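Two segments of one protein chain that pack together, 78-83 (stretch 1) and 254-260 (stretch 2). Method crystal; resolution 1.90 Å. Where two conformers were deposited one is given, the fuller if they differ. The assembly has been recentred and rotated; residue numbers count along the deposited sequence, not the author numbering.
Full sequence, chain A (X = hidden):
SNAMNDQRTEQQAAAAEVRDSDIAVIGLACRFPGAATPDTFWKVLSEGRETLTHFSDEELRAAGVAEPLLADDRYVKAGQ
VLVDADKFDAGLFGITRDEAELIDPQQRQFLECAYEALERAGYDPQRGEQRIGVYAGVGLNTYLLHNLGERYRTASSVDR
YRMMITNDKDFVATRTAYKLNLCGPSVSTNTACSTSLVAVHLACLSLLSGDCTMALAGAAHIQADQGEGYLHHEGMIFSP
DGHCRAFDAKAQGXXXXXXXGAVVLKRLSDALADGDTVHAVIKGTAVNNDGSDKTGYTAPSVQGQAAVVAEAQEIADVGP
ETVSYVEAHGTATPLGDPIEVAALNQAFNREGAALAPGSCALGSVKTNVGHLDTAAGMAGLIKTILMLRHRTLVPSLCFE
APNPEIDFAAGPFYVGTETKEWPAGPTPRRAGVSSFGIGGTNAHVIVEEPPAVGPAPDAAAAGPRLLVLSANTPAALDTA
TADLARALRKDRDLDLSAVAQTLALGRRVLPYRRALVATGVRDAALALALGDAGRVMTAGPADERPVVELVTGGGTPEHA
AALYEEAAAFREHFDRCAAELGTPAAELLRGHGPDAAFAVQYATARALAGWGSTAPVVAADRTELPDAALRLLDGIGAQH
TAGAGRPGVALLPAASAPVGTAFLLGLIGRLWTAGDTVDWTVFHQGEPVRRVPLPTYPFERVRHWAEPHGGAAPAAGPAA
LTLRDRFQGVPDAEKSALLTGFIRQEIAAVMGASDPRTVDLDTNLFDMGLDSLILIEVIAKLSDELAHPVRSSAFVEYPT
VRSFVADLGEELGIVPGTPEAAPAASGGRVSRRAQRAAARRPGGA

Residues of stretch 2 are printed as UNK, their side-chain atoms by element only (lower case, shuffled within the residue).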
ATOM      1  N   ALA A  78      10.291 -26.795 -19.818  1.00 24.44           N
ATOM      2  CA  ALA A  78      11.153 -25.632 -19.716  1.00 24.19           C
ATOM      3  C   ALA A  78      10.603 -24.674 -18.680  1.00 22.59           C
ATOM      4  O   ALA A  78       9.436 -24.754 -18.315  1.00 24.98           O
ATOM      5  CB  ALA A  78      11.277 -24.942 -21.071  1.00 28.98           C
ATOM      6  N   GLY A  79      11.453 -23.781 -18.197  1.00 20.12           N
ATOM      7  CA  GLY A  79      11.052 -22.830 -17.188  1.00 19.23           C
ATOM      8  C   GLY A  79      12.066 -21.715 -17.067  1.00 19.01           C
ATOM      9  O   GLY A  79      13.171 -21.807 -17.602  1.00 19.55           O
ATOM     10  N   GLN A  80      11.666 -20.651 -16.382  1.00 16.80           N
ATOM     11  CA  GLN A  80      12.520 -19.502 -16.123  1.00 16.54           C
ATOM     12  C   GLN A  80      12.831 -19.517 -14.655  1.00 20.26           C
ATOM     13  O   GLN A  80      12.051 -18.979 -13.857  1.00 20.12           O
ATOM     14  CB  GLN A  80      11.812 -18.204 -16.514  1.00 16.62           C
ATOM     15  CG  GLN A  80      11.684 -18.006 -18.015  1.00 17.14           C
ATOM     16  CD  GLN A  80      12.955 -17.465 -18.640  1.00 20.01           C
ATOM     17  OE1 GLN A  80      14.021 -17.488 -18.026  1.00 20.80           O
ATOM     18  NE2 GLN A  80      12.841 -16.962 -19.870  1.00 21.59           N
ATOM     19  N   VAL A  81      13.945 -20.151 -14.287  1.00 20.23           N
ATOM     20  CA  VAL A  81      14.234 -20.417 -12.880  1.00 19.75           C
ATOM     21  C   VAL A  81      15.215 -19.430 -12.262  1.00 18.11           C
ATOM     22  O   VAL A  81      16.119 -18.905 -12.923  1.00 20.61           O
ATOM     23  CB  VAL A  81      14.788 -21.849 -12.678  1.00 27.31           C
ATOM     24  CG1 VAL A  81      13.921 -22.862 -13.416  1.00 29.27           C
ATOM     25  CG2 VAL A  81      16.224 -21.957 -13.130  1.00 37.54           C
ATOM     26  N   LEU A  82      15.016 -19.184 -10.974  1.00 16.46           N
ATOM     27  CA  LEU A  82      15.954 -18.415 -10.180  1.00 16.05           C
ATOM     28  C   LEU A  82      16.900 -19.369  -9.443  1.00 15.42           C
ATOM     29  O   LEU A  82      16.483 -20.081  -8.531  1.00 16.74           O
ATOM     30  CB  LEU A  82      15.218 -17.523  -9.187  1.00 17.13           C
ATOM     31  CG  LEU A  82      16.139 -16.703  -8.278  1.00 20.40           C
ATOM     32  CD1 LEU A  82      16.986 -15.745  -9.105  1.00 25.48           C
ATOM     33  CD2 LEU A  82      15.303 -15.954  -7.243  1.00 19.40           C
ATOM     34  N   VAL A  83      18.164 -19.386  -9.844  1.00 17.57           N
ATOM     35  CA  VAL A  83      19.159 -20.258  -9.221  0.74 21.36           C
ATOM     36  C   VAL A  83      19.385 -19.854  -7.767  1.00 19.58           C
ATOM     37  O   VAL A  83      19.423 -18.662  -7.441  1.00 21.78           O
ATOM     38  CB  VAL A  83      20.506 -20.220  -9.980  0.74 26.61           C
ATOM     39  CG1 VAL A  83      21.538 -21.146  -9.313  0.74 25.23           C
ATOM     40  CG2 VAL A  83      20.314 -20.613 -11.434  0.74 31.60           C
ATOM     41  N   UNK A 254       3.262 -16.529 -22.667  1.00 20.26           N
ATOM     42  CA  UNK A 254       4.507 -16.254 -21.963  1.00 21.62           C
ATOM     43  C   UNK A 254       4.848 -17.455 -21.090  1.00 21.16           C
ATOM     44  O   UNK A 254       4.212 -18.495 -21.195  1.00 24.48           O
ATOM     45  c   UNK A 254       4.383 -14.945 -21.128  1.00 21.81           C
ATOM     46  c   UNK A 254       3.407 -15.114 -19.970  1.00 18.06           C
ATOM     47  o   UNK A 254       5.658 -14.545 -20.617  1.00 22.97           O
ATOM     48  N   UNK A 255       5.878 -17.315 -20.270  1.00 19.78           N
ATOM     49  CA  UNK A 255       6.289 -18.340 -19.314  1.00 20.04           C
ATOM     50  C   UNK A 255       6.402 -17.664 -17.969  1.00 18.24           C
ATOM     51  O   UNK A 255       6.984 -16.591 -17.865  1.00 17.29           O
ATOM     52  c   UNK A 255       7.662 -19.416 -21.049  1.00 35.74           C
ATOM     53  c   UNK A 255       7.649 -18.974 -19.652  1.00 28.09           C
ATOM     54  c   UNK A 255       7.933 -20.158 -18.733  1.00 31.34           C
ATOM     55  N   UNK A 256       5.871 -18.258 -16.940  1.00 16.76           N
ATOM     56  CA  UNK A 256       5.996 -17.723 -15.626  1.00 22.91           C
ATOM     57  C   UNK A 256       7.439 -17.787 -15.202  1.00 24.35           C
ATOM     58  O   UNK A 256       8.082 -18.743 -15.465  1.00 33.15           O
ATOM     59  c   UNK A 256       3.818 -16.346 -14.270  1.00 49.92           C
ATOM     60  c   UNK A 256       5.653 -19.690 -14.078  1.00 50.49           C
ATOM     61  c   UNK A 256       5.065 -18.415 -14.639  1.00 37.66           C
ATOM     62  c   UNK A 256       4.631 -17.406 -13.606  1.00 42.49           C
ATOM     63  N   UNK A 257       7.938 -16.756 -14.597  1.00 17.93           N
ATOM     64  CA  UNK A 257       9.315 -16.769 -14.141  1.00 16.73           C
ATOM     65  C   UNK A 257       9.457 -16.511 -12.663  1.00 14.98           C
ATOM     66  O   UNK A 257       8.486 -16.187 -11.955  1.00 14.54           O
ATOM     67  N   UNK A 258      10.694 -16.618 -12.201  1.00 13.15           N
ATOM     68  CA  UNK A 258      10.996 -16.462 -10.792  1.00 11.46           C
ATOM     69  C   UNK A 258      12.062 -15.416 -10.610  1.00 12.61           C
ATOM     70  O   UNK A 258      13.050 -15.410 -11.339  1.00 13.24           O
ATOM     71  o   UNK A 258       9.559 -19.096  -9.463  1.00 19.38           O
ATOM     72  c   UNK A 258      11.431 -17.810 -10.212  1.00 11.72           C
ATOM     73  c   UNK A 258      10.357 -18.866 -10.364  1.00 15.39           C
ATOM     74  n   UNK A 258      10.319 -19.495 -11.510  1.00 15.50           N
ATOM     75  N   UNK A 259      11.865 -14.513  -9.657  1.00 10.99           N
ATOM     76  CA  UNK A 259      12.865 -13.496  -9.427  1.00 11.84           C
ATOM     77  C   UNK A 259      12.481 -12.457  -8.412  1.00 11.92           C
ATOM     78  O   UNK A 259      11.383 -12.487  -7.846  1.00 11.93           O
ATOM     79  N   UNK A 260      13.400 -11.527  -8.179  1.00 10.29           N
ATOM     80  CA  UNK A 260      13.247 -10.541  -7.118  1.00  9.56           C
ATOM     81  C   UNK A 260      14.025  -9.318  -7.518  1.00 11.07           C
ATOM     82  O   UNK A 260      15.092  -9.432  -8.126  1.00 11.09           O
ATOM     83  c   UNK A 260      13.621 -10.025  -4.667  1.00 10.93           C
ATOM     84  c   UNK A 260      13.744 -11.075  -5.748  1.00 12.36           C
ATOM     85  c   UNK A 260      15.201 -11.535  -5.833  1.00 16.97           C
TER
HETATM   86  O   HOH W   1       9.177 -21.074 -15.119  1.00 20.85           O

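Position 254 carries three side-chain atoms, a carbon bearing one oxygen and one carbon. This fork of hydroxyl and methyl is out of reach of stretch 1 and touches nothing there; the residue is Thr254.

At position 255 the side chain is three carbons, the first carrying the other two. Its CB is directed toward stretch 1, and the short, purely aliphatic fork identifies Val255. With chi1 in the t well, its CG1 lies 4.4 Å from CA of Gly79 and likewise 4.4 Å from CG of Gln80, a loose apolar contact beside a residue that has no side chain of its own.

Position 256 has four carbons, forked at the first, with one arm two carbons long. The CA-to-CB bond points away from stretch 1, so the backbone makes the contact: the carbonyl O of 256 is 3.9 Å from CB of Gln80. The branching is that of Ile256. A water bridges the two stretches here, accepting from Gln80 N at 2.8 Å and donating to Ile256 O at 2.6 Å, where the backbones are too far apart to bond directly.

No side-chain atoms follow the CA of position 257, which is therefore Gly257. Its CA approaches Gln80 O to 3.5 Å in a CA-H...O contact. An ideal CB here would sit only 3.4 Å from Gln80 CB, so the bare CA suits this close passage.

Position 258 bears two carbons, the second carrying one oxygen and one nitrogen. This is a short carboxamide directed toward stretch 1, its nitrogen 3.0 Å from Gln80 O: Asn258. The ND2 to Gln80 O hydrogen bond is nearly straight, at 169°, while Asn258 N makes a weak one to the same oxygen at 3.2 Å. CB of Asn258 also packs 3.9 Å from CB of Leu82.

Position 259 again lacks a side chain and is Gly259; its CA lies 4.1 Å from CD2 of Leu82.

Position 260 has three carbons, the first carrying two. Its CA-to-CB bond points sideways; it is Val260, whose CG1 comes no nearer than 4.6 Å to Leu82 CD2.

The two segments run in nearly the same direction, 5° apart, and bury 308 Å² between them. Gln80 O is the polar centre, receiving both hydrogen bonds from Asn258, whose carboxamide supplies the straighter one. Leu82 closes over Asn258 and Gly259, its CB 3.7 Å from Asn258 O, which is buried without a polar partner. Direct hydrogen bonding thus converges on one carbonyl, with the water and apolar packing completing the contact.

Stretch 2, residues 254-260: TVIGNGV
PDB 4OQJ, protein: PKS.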